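Local coordinates for protein imine reductase (Bacillus cereus, PDB 4D3D) that catalyses the NADPH-dependent, S-selective reduction of the cyclic imine 2-methylpyrroline, at residues B[23-29]-B[78-84]; B[71-75]-B[95-101]; B[85-91]-B[109-113]. All blocks are in the same frame, centred on the assembly; numbering follows the deposited sequence.

Contact 1: residues B[23-29]-B[78-84]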
ATOM      1  N   SER B  23       1.485  24.781 -34.501  1.00 29.74           N
ATOM      2  CA  SER B  23       2.676  24.139 -35.100  1.00 27.80           C
ATOM      3  C   SER B  23       3.563  23.597 -33.955  1.00 28.95           C
ATOM      4  O   SER B  23       3.760  24.308 -32.972  1.00 25.65           O
ATOM      5  CB  SER B  23       3.427  25.226 -35.883  1.00 29.10           C
ATOM      6  OG  SER B  23       4.348  24.656 -36.771  1.00 30.98           O
ATOM      7  N   VAL B  24       4.116  22.377 -34.096  1.00 26.26           N
ATOM      8  CA  VAL B  24       4.917  21.728 -33.038  1.00 22.78           C
ATOM      9  C   VAL B  24       5.856  20.652 -33.633  1.00 20.22           C
ATOM     10  O   VAL B  24       5.565  20.103 -34.694  1.00 19.07           O
ATOM     11  CB  VAL B  24       3.961  21.116 -31.985  1.00 23.35           C
ATOM     12  CG1 VAL B  24       3.123  19.986 -32.583  1.00 23.79           C
ATOM     13  CG2 VAL B  24       4.696  20.704 -30.704  1.00 23.87           C
ATOM     14  N   THR B  25       6.987  20.415 -32.986  1.00 16.83           N
ATOM     15  CA  THR B  25       7.934  19.378 -33.385  1.00 17.54           C
ATOM     16  C   THR B  25       7.871  18.236 -32.375  1.00 18.48           C
ATOM     17  O   THR B  25       7.836  18.480 -31.140  1.00 17.41           O
ATOM     18  CB  THR B  25       9.367  19.953 -33.446  1.00 16.56           C
ATOM     19  OG1 THR B  25       9.459  20.884 -34.522  1.00 17.23           O
ATOM     20  CG2 THR B  25      10.399  18.851 -33.628  1.00 18.33           C
ATOM     21  N   VAL B  26       7.902  16.986 -32.852  1.00 20.43           N
ATOM     22  CA  VAL B  26       7.971  15.787 -31.991  1.00 20.13           C
ATOM     23  C   VAL B  26       9.229  15.048 -32.391  1.00 23.45           C
ATOM     24  O   VAL B  26       9.388  14.647 -33.556  1.00 22.31           O
ATOM     25  CB  VAL B  26       6.732  14.889 -32.124  1.00 21.03           C
ATOM     26  CG1 VAL B  26       6.890  13.625 -31.325  1.00 22.44           C
ATOM     27  CG2 VAL B  26       5.494  15.666 -31.710  1.00 21.06           C
ATOM     28  N   ILE B  27      10.128  14.883 -31.426  1.00 21.18           N
ATOM     29  CA  ILE B  27      11.329  14.147 -31.593  1.00 23.26           C
ATOM     30  C   ILE B  27      11.240  12.895 -30.762  1.00 21.65           C
ATOM     31  O   ILE B  27      11.014  12.904 -29.546  1.00 21.08           O
ATOM     32  CB  ILE B  27      12.581  14.950 -31.192  1.00 21.62           C
ATOM     33  CG1 ILE B  27      12.912  16.057 -32.196  1.00 22.35           C
ATOM     34  CG2 ILE B  27      13.793  14.003 -31.064  1.00 24.78           C
ATOM     35  CD1 ILE B  27      13.926  17.052 -31.760  1.00 23.76           C
ATOM     36  N   GLY B  28      11.385  11.747 -31.416  1.00 23.83           N
ATOM     37  CA  GLY B  28      11.213  10.451 -30.758  1.00 22.70           C
ATOM     38  C   GLY B  28       9.865   9.825 -31.109  1.00 28.30           C
ATOM     39  O   GLY B  28       8.798  10.354 -30.771  1.00 32.65           O
ATOM     40  N   LEU B  29       9.903   8.725 -31.869  1.00 26.36           N
ATOM     41  CA  LEU B  29       8.661   8.182 -32.490  1.00 30.41           C
ATOM     42  C   LEU B  29       8.429   6.747 -32.036  1.00 32.56           C
ATOM     43  O   LEU B  29       8.037   5.891 -32.844  1.00 36.59           O
ATOM     44  CB  LEU B  29       8.730   8.317 -34.011  1.00 32.19           C
ATOM     45  CG  LEU B  29       8.848   9.776 -34.507  1.00 35.58           C
ATOM     46  CD1 LEU B  29       9.100   9.868 -36.013  1.00 37.54           C
ATOM     47  CD2 LEU B  29       7.588  10.587 -34.128  1.00 36.59           C
ATOM     48  N   ASN B  78      10.280  24.760 -35.235  1.00 20.62           N
ATOM     49  CA  ASN B  78       9.339  25.255 -34.261  1.00 20.96           C
ATOM     50  C   ASN B  78      10.065  25.676 -32.975  1.00 19.43           C
ATOM     51  O   ASN B  78      11.194  25.212 -32.658  1.00 18.83           O
ATOM     52  CB  ASN B  78       8.280  24.171 -33.875  1.00 20.82           C
ATOM     53  CG  ASN B  78       7.346  23.816 -34.970  1.00 23.33           C
ATOM     54  OD1 ASN B  78       7.428  22.726 -35.582  1.00 25.21           O
ATOM     55  ND2 ASN B  78       6.486  24.724 -35.294  1.00 22.00           N
ATOM     56  N   GLU B  79       9.360  26.501 -32.190  1.00 21.27           N
ATOM     57  CA  GLU B  79       9.795  26.882 -30.837  1.00 20.51           C
ATOM     58  C   GLU B  79       9.600  25.746 -29.841  1.00 18.55           C
ATOM     59  O   GLU B  79      10.480  25.460 -29.051  1.00 18.51           O
ATOM     60  CB  GLU B  79       8.942  28.060 -30.363  1.00 22.57           C
ATOM     61  CG  GLU B  79       9.175  28.489 -28.930  1.00 26.73           C
ATOM     62  CD  GLU B  79       8.283  29.719 -28.601  1.00 33.74           C
ATOM     63  OE1 GLU B  79       7.051  29.684 -28.832  1.00 38.46           O
ATOM     64  OE2 GLU B  79       8.866  30.737 -28.230  1.00 38.45           O
ATOM     65  N   LEU B  80       8.446  25.089 -29.944  1.00 19.09           N
ATOM     66  CA  LEU B  80       8.105  23.984 -29.024  1.00 19.00           C
ATOM     67  C   LEU B  80       8.484  22.608 -29.592  1.00 17.08           C
ATOM     68  O   LEU B  80       8.044  22.253 -30.723  1.00 18.46           O
ATOM     69  CB  LEU B  80       6.615  24.050 -28.721  1.00 18.90           C
ATOM     70  CG  LEU B  80       6.141  23.050 -27.668  1.00 20.49           C
ATOM     71  CD1 LEU B  80       6.746  23.345 -26.326  1.00 22.42           C
ATOM     72  CD2 LEU B  80       4.616  23.028 -27.571  1.00 21.44           C
ATOM     73  N   VAL B  81       9.295  21.863 -28.801  1.00 18.03           N
ATOM     74  CA  VAL B  81       9.862  20.568 -29.214  1.00 16.48           C
ATOM     75  C   VAL B  81       9.493  19.571 -28.131  1.00 20.00           C
ATOM     76  O   VAL B  81       9.974  19.679 -27.016  1.00 21.26           O
ATOM     77  CB  VAL B  81      11.384  20.705 -29.330  1.00 17.03           C
ATOM     78  CG1 VAL B  81      11.982  19.357 -29.702  1.00 20.81           C
ATOM     79  CG2 VAL B  81      11.761  21.840 -30.285  1.00 17.14           C
ATOM     80  N   ILE B  82       8.628  18.611 -28.471  1.00 18.07           N
ATOM     81  CA  ILE B  82       8.322  17.505 -27.556  1.00 18.38           C
ATOM     82  C   ILE B  82       9.383  16.396 -27.668  1.00 20.54           C
ATOM     83  O   ILE B  82       9.603  15.893 -28.756  1.00 21.32           O
ATOM     84  CB  ILE B  82       6.933  16.921 -27.862  1.00 20.76           C
ATOM     85  CG1 ILE B  82       5.805  17.962 -27.903  1.00 24.69           C
ATOM     86  CG2 ILE B  82       6.610  15.768 -26.895  1.00 20.88           C
ATOM     87  CD1 ILE B  82       5.723  18.897 -26.790  1.00 29.51           C
ATOM     88  N   LEU B  83      10.068  16.057 -26.582  1.00 19.07           N
ATOM     89  CA  LEU B  83      11.052  15.011 -26.617  1.00 19.60           C
ATOM     90  C   LEU B  83      10.411  13.758 -25.997  1.00 22.64           C
ATOM     91  O   LEU B  83      10.321  13.631 -24.781  1.00 23.10           O
ATOM     92  CB  LEU B  83      12.271  15.418 -25.834  1.00 19.21           C
ATOM     93  CG  LEU B  83      13.001  16.659 -26.349  1.00 18.94           C
ATOM     94  CD1 LEU B  83      14.162  16.947 -25.457  1.00 22.19           C
ATOM     95  CD2 LEU B  83      13.565  16.376 -27.722  1.00 22.36           C
ATOM     96  N   SER B  84       9.920  12.880 -26.841  1.00 22.50           N
ATOM     97  CA  SER B  84       9.338  11.628 -26.400  0.50 23.54           C
ATOM     98  C   SER B  84      10.408  10.543 -26.640  1.00 24.48           C
ATOM     99  O   SER B  84      10.340   9.782 -27.601  1.00 30.24           O
ATOM    100  CB  SER B  84       8.023  11.428 -27.175  0.50 23.58           C
ATOM    101  OG  SER B  84       8.060  11.891 -28.546  0.50 23.58           O
TER
HETATM  102  O   HOH W   1       6.036  25.923 -31.650  1.00 23.96           O

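Contact 2: residues B[71-75]-B[95-101]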
ATOM      1  N   VAL B  71      18.307  16.364 -37.035  1.00 18.47           N
ATOM      2  CA  VAL B  71      17.909  16.997 -35.718  1.00 19.17           C
ATOM      3  C   VAL B  71      17.888  18.527 -35.912  1.00 19.10           C
ATOM      4  O   VAL B  71      16.998  19.195 -35.411  1.00 19.46           O
ATOM      5  CB  VAL B  71      18.915  16.574 -34.638  1.00 22.20           C
ATOM      6  CG1 VAL B  71      18.779  17.363 -33.326  1.00 23.04           C
ATOM      7  CG2 VAL B  71      18.734  15.086 -34.354  1.00 24.15           C
ATOM      8  N   ASN B  72      18.847  19.051 -36.690  1.00 18.23           N
ATOM      9  CA  ASN B  72      18.962  20.526 -36.956  0.50 17.28           C
ATOM     10  C   ASN B  72      17.696  21.024 -37.564  1.00 18.06           C
ATOM     11  O   ASN B  72      17.148  22.066 -37.172  1.00 19.01           O
ATOM     12  CB  ASN B  72      20.194  20.851 -37.841  0.50 16.21           C
ATOM     13  CG  ASN B  72      21.384  21.200 -37.019  0.50 15.58           C
ATOM     14  OD1 ASN B  72      22.507  21.364 -37.501  0.50 14.64           O
ATOM     15  ND2 ASN B  72      21.130  21.342 -35.751  0.50 14.55           N
ATOM     16  N   GLU B  73      17.179  20.303 -38.562  1.00 19.54           N
ATOM     17  CA  GLU B  73      15.968  20.728 -39.222  1.00 18.86           C
ATOM     18  C   GLU B  73      14.761  20.655 -38.291  1.00 17.76           C
ATOM     19  O   GLU B  73      13.839  21.528 -38.324  1.00 18.37           O
ATOM     20  CB  GLU B  73      15.745  19.863 -40.502  1.00 20.51           C
ATOM     21  CG  GLU B  73      16.791  20.134 -41.595  1.00 21.03           C
ATOM     22  CD  GLU B  73      16.691  19.047 -42.643  1.00 27.69           C
ATOM     23  OE1 GLU B  73      17.074  17.936 -42.334  1.00 26.34           O
ATOM     24  OE2 GLU B  73      16.138  19.268 -43.694  1.00 32.48           O
ATOM     25  N   ALA B  74      14.737  19.616 -37.452  1.00 15.58           N
ATOM     26  CA  ALA B  74      13.625  19.445 -36.542  1.00 17.21           C
ATOM     27  C   ALA B  74      13.604  20.627 -35.517  1.00 15.67           C
ATOM     28  O   ALA B  74      12.559  21.146 -35.203  1.00 18.43           O
ATOM     29  CB  ALA B  74      13.697  18.083 -35.810  1.00 16.82           C
ATOM     30  N   LEU B  75      14.758  20.972 -34.970  1.00 17.66           N
ATOM     31  CA  LEU B  75      14.848  22.102 -33.986  1.00 16.41           C
ATOM     32  C   LEU B  75      14.433  23.409 -34.671  1.00 19.49           C
ATOM     33  O   LEU B  75      13.790  24.235 -34.072  1.00 17.51           O
ATOM     34  CB  LEU B  75      16.283  22.197 -33.468  1.00 17.53           C
ATOM     35  CG  LEU B  75      16.803  21.096 -32.526  1.00 16.94           C
ATOM     36  CD1 LEU B  75      18.265  21.305 -32.215  1.00 19.26           C
ATOM     37  CD2 LEU B  75      15.984  21.146 -31.236  1.00 22.85           C
ATOM     38  N   LEU B  95      21.381  16.156 -28.869  1.00 16.39           N
ATOM     39  CA  LEU B  95      21.480  17.632 -28.801  1.00 14.09           C
ATOM     40  C   LEU B  95      22.855  18.201 -28.527  1.00 13.96           C
ATOM     41  O   LEU B  95      23.159  19.311 -29.016  1.00 17.21           O
ATOM     42  CB  LEU B  95      20.490  18.175 -27.742  1.00 14.50           C
ATOM     43  CG  LEU B  95      19.021  17.917 -27.905  1.00 15.06           C
ATOM     44  CD1 LEU B  95      18.204  18.657 -26.860  1.00 17.86           C
ATOM     45  CD2 LEU B  95      18.560  18.251 -29.294  1.00 17.75           C
ATOM     46  N   GLU B  96      23.732  17.493 -27.824  1.00 14.57           N
ATOM     47  CA  GLU B  96      25.088  18.013 -27.484  1.00 18.66           C
ATOM     48  C   GLU B  96      25.821  18.440 -28.751  1.00 19.56           C
ATOM     49  O   GLU B  96      26.436  19.543 -28.772  1.00 16.98           O
ATOM     50  CB  GLU B  96      25.943  17.039 -26.639  1.00 20.72           C
ATOM     51  CG  GLU B  96      27.285  17.644 -26.103  1.00 24.98           C
ATOM     52  CD  GLU B  96      28.391  17.694 -27.153  1.00 29.64           C
ATOM     53  OE1 GLU B  96      28.352  16.843 -28.079  1.00 33.41           O
ATOM     54  OE2 GLU B  96      29.231  18.658 -27.122  1.00 31.55           O
ATOM     55  N   PRO B  97      25.732  17.620 -29.837  1.00 17.74           N
ATOM     56  CA  PRO B  97      26.516  18.001 -31.031  1.00 18.79           C
ATOM     57  C   PRO B  97      25.982  19.205 -31.728  1.00 18.19           C
ATOM     58  O   PRO B  97      26.710  19.725 -32.610  1.00 19.16           O
ATOM     59  CB  PRO B  97      26.385  16.762 -31.939  1.00 18.02           C
ATOM     60  CG  PRO B  97      26.200  15.607 -30.940  1.00 20.01           C
ATOM     61  CD  PRO B  97      25.256  16.230 -29.903  1.00 18.30           C
ATOM     62  N   VAL B  98      24.754  19.609 -31.420  1.00 16.32           N
ATOM     63  CA  VAL B  98      24.132  20.783 -32.010  1.00 16.93           C
ATOM     64  C   VAL B  98      23.779  21.854 -30.959  1.00 17.72           C
ATOM     65  O   VAL B  98      22.855  22.593 -31.118  1.00 16.75           O
ATOM     66  CB  VAL B  98      22.927  20.401 -32.883  1.00 17.57           C
ATOM     67  CG1 VAL B  98      23.409  19.618 -34.109  1.00 18.90           C
ATOM     68  CG2 VAL B  98      21.896  19.613 -32.126  1.00 17.91           C
ATOM     69  N   SER B  99      24.614  21.933 -29.940  1.00 17.42           N
ATOM     70  CA  SER B  99      24.316  22.768 -28.734  1.00 16.56           C
ATOM     71  C   SER B  99      24.170  24.248 -29.102  1.00 19.69           C
ATOM     72  O   SER B  99      23.443  24.998 -28.407  1.00 19.62           O
ATOM     73  CB  SER B  99      25.566  22.725 -27.858  1.00 18.23           C
ATOM     74  OG  SER B  99      25.621  21.598 -27.047  1.00 25.27           O
ATOM     75  N   GLU B 100      24.846  24.684 -30.170  1.00 18.26           N
ATOM     76  CA  GLU B 100      24.727  26.078 -30.655  1.00 18.52           C
ATOM     77  C   GLU B 100      23.392  26.466 -31.311  1.00 18.93           C
ATOM     78  O   GLU B 100      23.167  27.649 -31.677  1.00 21.39           O
ATOM     79  CB  GLU B 100      25.918  26.349 -31.606  1.00 22.40           C
ATOM     80  CG  GLU B 100      25.786  25.774 -33.052  1.00 27.13           C
ATOM     81  CD  GLU B 100      26.225  24.290 -33.309  1.00 31.06           C
ATOM     82  OE1 GLU B 100      26.357  23.522 -32.315  1.00 28.89           O
ATOM     83  OE2 GLU B 100      26.397  23.897 -34.527  1.00 25.45           O
ATOM     84  N   ASN B 101      22.478  25.512 -31.501  1.00 17.68           N
ATOM     85  CA  ASN B 101      21.227  25.739 -32.150  1.00 16.75           C
ATOM     86  C   ASN B 101      20.012  25.719 -31.259  1.00 18.19           C
ATOM     87  O   ASN B 101      18.851  25.660 -31.743  1.00 20.30           O
ATOM     88  CB  ASN B 101      21.059  24.720 -33.282  1.00 19.37           C
ATOM     89  CG  ASN B 101      22.084  24.919 -34.409  1.00 24.09           C
ATOM     90  OD1 ASN B 101      22.473  26.051 -34.732  1.00 27.50           O
ATOM     91  ND2 ASN B 101      22.541  23.839 -34.989  1.00 23.06           N
TER

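Contact 3: residues B[85-91]-B[109-113]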
ATOM      1  N   LEU B  85      11.447  10.567 -25.835  1.00 23.56           N
ATOM      2  CA  LEU B  85      12.569   9.719 -26.003  1.00 23.43           C
ATOM      3  C   LEU B  85      12.504   8.607 -24.923  1.00 25.85           C
ATOM      4  O   LEU B  85      11.829   8.730 -23.916  1.00 25.65           O
ATOM      5  CB  LEU B  85      13.864  10.519 -25.808  1.00 24.02           C
ATOM      6  CG  LEU B  85      13.996  11.783 -26.685  1.00 25.20           C
ATOM      7  CD1 LEU B  85      15.253  12.615 -26.359  1.00 26.48           C
ATOM      8  CD2 LEU B  85      14.014  11.361 -28.141  1.00 23.96           C
ATOM      9  N   THR B  86      13.348   7.631 -25.067  1.00 26.18           N
ATOM     10  CA  THR B  86      13.334   6.517 -24.118  1.00 29.04           C
ATOM     11  C   THR B  86      14.076   6.832 -22.807  1.00 29.08           C
ATOM     12  O   THR B  86      13.790   6.223 -21.793  1.00 31.06           O
ATOM     13  CB  THR B  86      13.925   5.214 -24.751  1.00 28.45           C
ATOM     14  OG1 THR B  86      15.251   5.473 -25.208  1.00 27.40           O
ATOM     15  CG2 THR B  86      13.075   4.674 -25.905  1.00 32.08           C
ATOM     16  N   ASP B  87      15.029   7.791 -22.818  1.00 24.32           N
ATOM     17  CA  ASP B  87      15.877   8.096 -21.670  0.50 25.64           C
ATOM     18  C   ASP B  87      16.417   9.510 -21.827  1.00 25.49           C
ATOM     19  O   ASP B  87      16.555   9.959 -22.980  1.00 23.28           O
ATOM     20  CB  ASP B  87      17.072   7.152 -21.677  0.50 29.25           C
ATOM     21  CG  ASP B  87      17.821   7.102 -20.344  0.50 27.73           C
ATOM     22  OD1 ASP B  87      18.734   7.918 -20.053  0.50 27.58           O
ATOM     23  OD2 ASP B  87      17.529   6.166 -19.585  0.50 27.00           O
ATOM     24  N   TYR B  88      16.809  10.165 -20.743  1.00 25.67           N
ATOM     25  CA  TYR B  88      17.525  11.449 -20.866  1.00 30.63           C
ATOM     26  C   TYR B  88      18.877  11.342 -21.546  1.00 29.87           C
ATOM     27  O   TYR B  88      19.341  12.339 -22.231  1.00 25.07           O
ATOM     28  CB  TYR B  88      17.741  12.113 -19.487  1.00 35.50           C
ATOM     29  CG  TYR B  88      16.546  12.863 -18.977  1.00 33.80           C
ATOM     30  CD1 TYR B  88      15.469  12.212 -18.336  1.00 33.16           C
ATOM     31  CD2 TYR B  88      16.473  14.263 -19.147  1.00 34.07           C
ATOM     32  CE1 TYR B  88      14.365  12.930 -17.887  1.00 36.15           C
ATOM     33  CE2 TYR B  88      15.390  14.972 -18.679  1.00 32.02           C
ATOM     34  CZ  TYR B  88      14.365  14.346 -18.051  1.00 31.98           C
ATOM     35  OH  TYR B  88      13.265  15.112 -17.714  1.00 30.29           O
ATOM     36  N   ASN B  89      19.532  10.176 -21.444  1.00 24.38           N
ATOM     37  CA  ASN B  89      20.780  10.028 -22.206  1.00 26.52           C
ATOM     38  C   ASN B  89      20.665  10.259 -23.714  1.00 24.25           C
ATOM     39  O   ASN B  89      21.658  10.726 -24.344  1.00 24.91           O
ATOM     40  CB  ASN B  89      21.482   8.709 -21.920  1.00 30.26           C
ATOM     41  CG  ASN B  89      22.023   8.712 -20.525  1.00 34.46           C
ATOM     42  OD1 ASN B  89      22.172   9.792 -19.910  1.00 39.80           O
ATOM     43  ND2 ASN B  89      22.209   7.558 -19.980  1.00 41.61           N
ATOM     44  N   VAL B  90      19.517   9.910 -24.259  1.00 21.35           N
ATOM     45  CA  VAL B  90      19.255  10.055 -25.692  1.00 21.10           C
ATOM     46  C   VAL B  90      19.285  11.586 -25.930  1.00 20.31           C
ATOM     47  O   VAL B  90      19.818  12.029 -26.909  1.00 20.88           O
ATOM     48  CB  VAL B  90      17.905   9.482 -26.175  1.00 23.35           C
ATOM     49  CG1 VAL B  90      17.682   9.787 -27.642  1.00 24.18           C
ATOM     50  CG2 VAL B  90      17.865   7.954 -25.969  1.00 24.39           C
ATOM     51  N   MET B  91      18.648  12.373 -25.051  1.00 19.27           N
ATOM     52  CA  MET B  91      18.658  13.845 -25.224  1.00 17.68           C
ATOM     53  C   MET B  91      20.033  14.426 -25.395  1.00 16.95           C
ATOM     54  O   MET B  91      20.291  15.175 -26.344  1.00 18.40           O
ATOM     55  CB  MET B  91      17.902  14.586 -24.082  1.00 19.93           C
ATOM     56  CG  MET B  91      17.690  16.022 -24.396  1.00 22.67           C
ATOM     57  SD  MET B  91      17.517  17.168 -22.982  1.00 28.96           S
ATOM     58  CE  MET B  91      19.113  17.088 -22.267  1.00 27.30           C
ATOM     59  N   ASN B 109      10.462  17.467 -21.912  1.00 22.87           N
ATOM     60  CA  ASN B 109      11.095  16.165 -21.706  1.00 26.88           C
ATOM     61  C   ASN B 109      10.103  15.274 -21.061  1.00 28.92           C
ATOM     62  O   ASN B 109       9.758  15.516 -19.890  1.00 24.94           O
ATOM     63  CB  ASN B 109      12.269  16.295 -20.737  1.00 33.06           C
ATOM     64  CG  ASN B 109      13.585  16.342 -21.436  1.00 45.42           C
ATOM     65  OD1 ASN B 109      14.220  17.428 -21.595  1.00 45.27           O
ATOM     66  ND2 ASN B 109      13.981  15.191 -21.953  1.00 41.54           N
ATOM     67  N   LEU B 110       9.737  14.204 -21.744  1.00 25.86           N
ATOM     68  CA  LEU B 110       8.809  13.198 -21.165  1.00 29.57           C
ATOM     69  C   LEU B 110       9.446  11.910 -20.692  1.00 29.11           C
ATOM     70  O   LEU B 110       8.746  11.038 -20.248  1.00 30.69           O
ATOM     71  CB  LEU B 110       7.729  12.865 -22.175  1.00 31.85           C
ATOM     72  CG  LEU B 110       6.980  14.070 -22.761  1.00 28.95           C
ATOM     73  CD1 LEU B 110       6.069  13.627 -23.917  1.00 33.00           C
ATOM     74  CD2 LEU B 110       6.196  14.856 -21.745  1.00 31.82           C
ATOM     75  N   SER B 111      10.758  11.745 -20.729  1.00 29.55           N
ATOM     76  CA  SER B 111      11.358  10.504 -20.252  0.50 29.85           C
ATOM     77  C   SER B 111      11.067  10.320 -18.745  1.00 33.44           C
ATOM     78  O   SER B 111      11.234  11.274 -17.979  1.00 32.65           O
ATOM     79  CB  SER B 111      12.862  10.555 -20.448  0.50 29.12           C
ATOM     80  OG  SER B 111      13.239  10.624 -21.852  0.50 25.86           O
ATOM     81  N   SER B 112      10.703   9.106 -18.321  1.00 31.32           N
ATOM     82  CA  SER B 112      10.633   8.777 -16.874  1.00 28.54           C
ATOM     83  C   SER B 112      12.009   8.501 -16.277  1.00 29.37           C
ATOM     84  O   SER B 112      12.763   7.603 -16.732  1.00 28.80           O
ATOM     85  CB  SER B 112       9.643   7.582 -16.663  1.00 33.37           C
ATOM     86  OG  SER B 112       9.489   7.281 -15.287  1.00 28.51           O
ATOM     87  N   ASP B 113      12.353   9.297 -15.279  1.00 20.61           N
ATOM     88  CA  ASP B 113      13.567   9.199 -14.563  1.00 24.35           C
ATOM     89  C   ASP B 113      13.401   9.961 -13.237  1.00 22.55           C
ATOM     90  O   ASP B 113      12.238  10.223 -12.796  1.00 19.95           O
ATOM     91  CB  ASP B 113      14.782   9.733 -15.422  1.00 27.49           C
ATOM     92  CG  ASP B 113      16.093   9.016 -15.102  1.00 29.14           C
ATOM     93  OD1 ASP B 113      16.546   8.766 -13.916  1.00 28.42           O
ATOM     94  OD2 ASP B 113      16.798   8.677 -16.075  1.00 30.90           O
TER
HETATM   95  O   HOH W   2      14.009   6.667 -18.805  1.00 26.95           O
HETATM   96  O   HOH W   3      11.063  14.054 -17.790  1.00 29.35           O

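Contact 1: residues B[23-29]-B[78-84]
Asn78 lays its side-chain amide close beside Ser23 and Thr25, at the start of two neighbouring parallel strands, 23-27 and 80-83, in the central sheet of the Rossmann domain. Their short axes are turned 27° against each other. Thr25 OG1 is hydrogen-bonded to Ala74 O, on the helix leading into the second strand. One water bridges the strand starts, donating to Ser23 O and accepting from Leu80 N, with its oxygen 3.1 Å from each. At Leu80 the direct ladder begins: Leu80 O takes the N-H of Thr25, with Thr25 N 3.1 Å away and in the carbonyl plane. The side chain of Leu80 runs alongside Val24, pointing the same way, and methyl meets methyl, CD2 to CG2, at 3.9 Å. Val81 turns to the other face of the sheet, together with Ile27. There Ile27 has CG1 opposite its carbonyl carbon (chi1 -72°), and its extended chain carries CD1 to within 3.7 Å of Val81 CG1. Ile82 grips the first strand through both its backbone polar atoms: its N donates to Thr25 O at 2.8 Å, and its O accepts from Ile27 N at 2.9 Å. The Ile82 side chain shares the face of Val24 and Val26, where helix 157-170 packs through Leu167. Leu83 returns to the Ile27 face, lying alongside that side chain with CD2 against Ile27 CB. At the mouth of the glycine-rich turn, whose sequence fits the GxGxxG dinucleotide-binding pattern, Ser84 N donates to Ile27 O at 2.9 Å. Beyond it, Gly28, at a positive phi of 103°, brings its CA to 3.3 Å from Ser84 O in a CA-H...O contact.

Contact 2: residues B[71-75]-B[95-101]
Val71 CG1 stands trans to its backbone N (chi1 169°), and Val98 CG1 lies opposite its carbonyl carbon (chi1 -67°), which puts Val98 CG2 between N and the carbonyl carbon; these two rotations bring the methyls together, Val71 CG1 to Val98 CG2, at 4.0 Å. Leu75, one turn further along helix 71-77, reaches the same Val98 methyl with its CD1, also at 4.0 Å, so one methyl, CG2, touches both Val71 and Leu75. Leu95 completes the group: its side chain crosses that of Val71 at about a right angle, and CD2 lies 4.1 Å from Val71 CG1 and 4.2 Å from Leu75 CD1. The four side chains join two neighbouring helices in one layer of the Rossmann fold, helix 71-77 before strand 80-83 and, after it, the end of helix 88-95 with the 3-10 segment that follows. Trp50 of strand 46-50 packs on Val71, while Trp124 of helix 115-127 packs on Leu95. Val98 N donates to Leu95 O at 2.9 Å, and Asn101 N to Val98 O at 3.0 Å. Between these turns Glu96 O accepts twice, from Ser99 N and from Ser99 OG, both coming from the same face of its carbonyl plane; the hydroxyl bond is 2.8 Å, and Ser99 OG also meets Arg128. In the one conformer of Asn72 described, and so tentatively, its amide lies close to that of Asn101 with the planes 73° apart, and the side chains of Asn72 and Val98 run past each other in opposite directions.

Contact 3: residues B[85-91]-B[109-113]
Tyr88 and Asn109 lie with ring and amide planes only 18° apart, the amide carbon CG of Asn109 3.6 Å from Tyr88 CE2, while Asn109 CB comes to 3.4 Å from the phenolic OH. Ser111 CB approaches from the same side of the ring plane as Asn109 CG but across the ring from it, 3.7 Å from Tyr88 CD1; Asp113 CB comes from the opposite side, its carboxylate turned 70° from the ring. Met91 crosses Asn109 at about a right angle; with CG anti to the backbone N (chi1 -169°), its SD reaches Asn109 OD1 at 3.6 Å. A water accepts from Tyr88 OH, at a doubtfully short distance, and donates to Asn109 O and Ser111 O. Ser111 OG donates to Leu85 O at 3.1 Å from well out of the carbonyl plane, though two conformers make this bond tentative. Asp87 is the N-cap of helix 88-95, its OD1 accepting from Asn89 N at 2.8 Å in the conformer described. Ser112 packs on His261 of the second subunit. Such loops, at the C-terminal ends of parallel strands 80-83 and 106-109, belong to the edge of a Rossmann fold where dinucleotides characteristically bind.

How the contacts relate
All three contacts lie in the N-terminal Rossmann domain, on the same side of the chain's centre. Centres of contacts 1 and 2, and of contacts 1 and 3, are about 13 Å apart; those of contacts 2 and 3 are about 16 Å apart. Contact 1 pairs the sheet's inner strands 23-27 and 80-83, and both others connect to it: Ala74 of contact 2 packs on Ile27, while Leu110 of contact 3 continues the backbone pairing from Leu83. Along the chain, contact 2 alternates with contacts 1 and 3, whereas contact 3 opens after contact 1 closes. Contact 2 is helix packing against the sheet; contacts 1 and 3 reach the strands' C-terminal ends, where Rossmann folds bind dinucleotides, probably NADPH here.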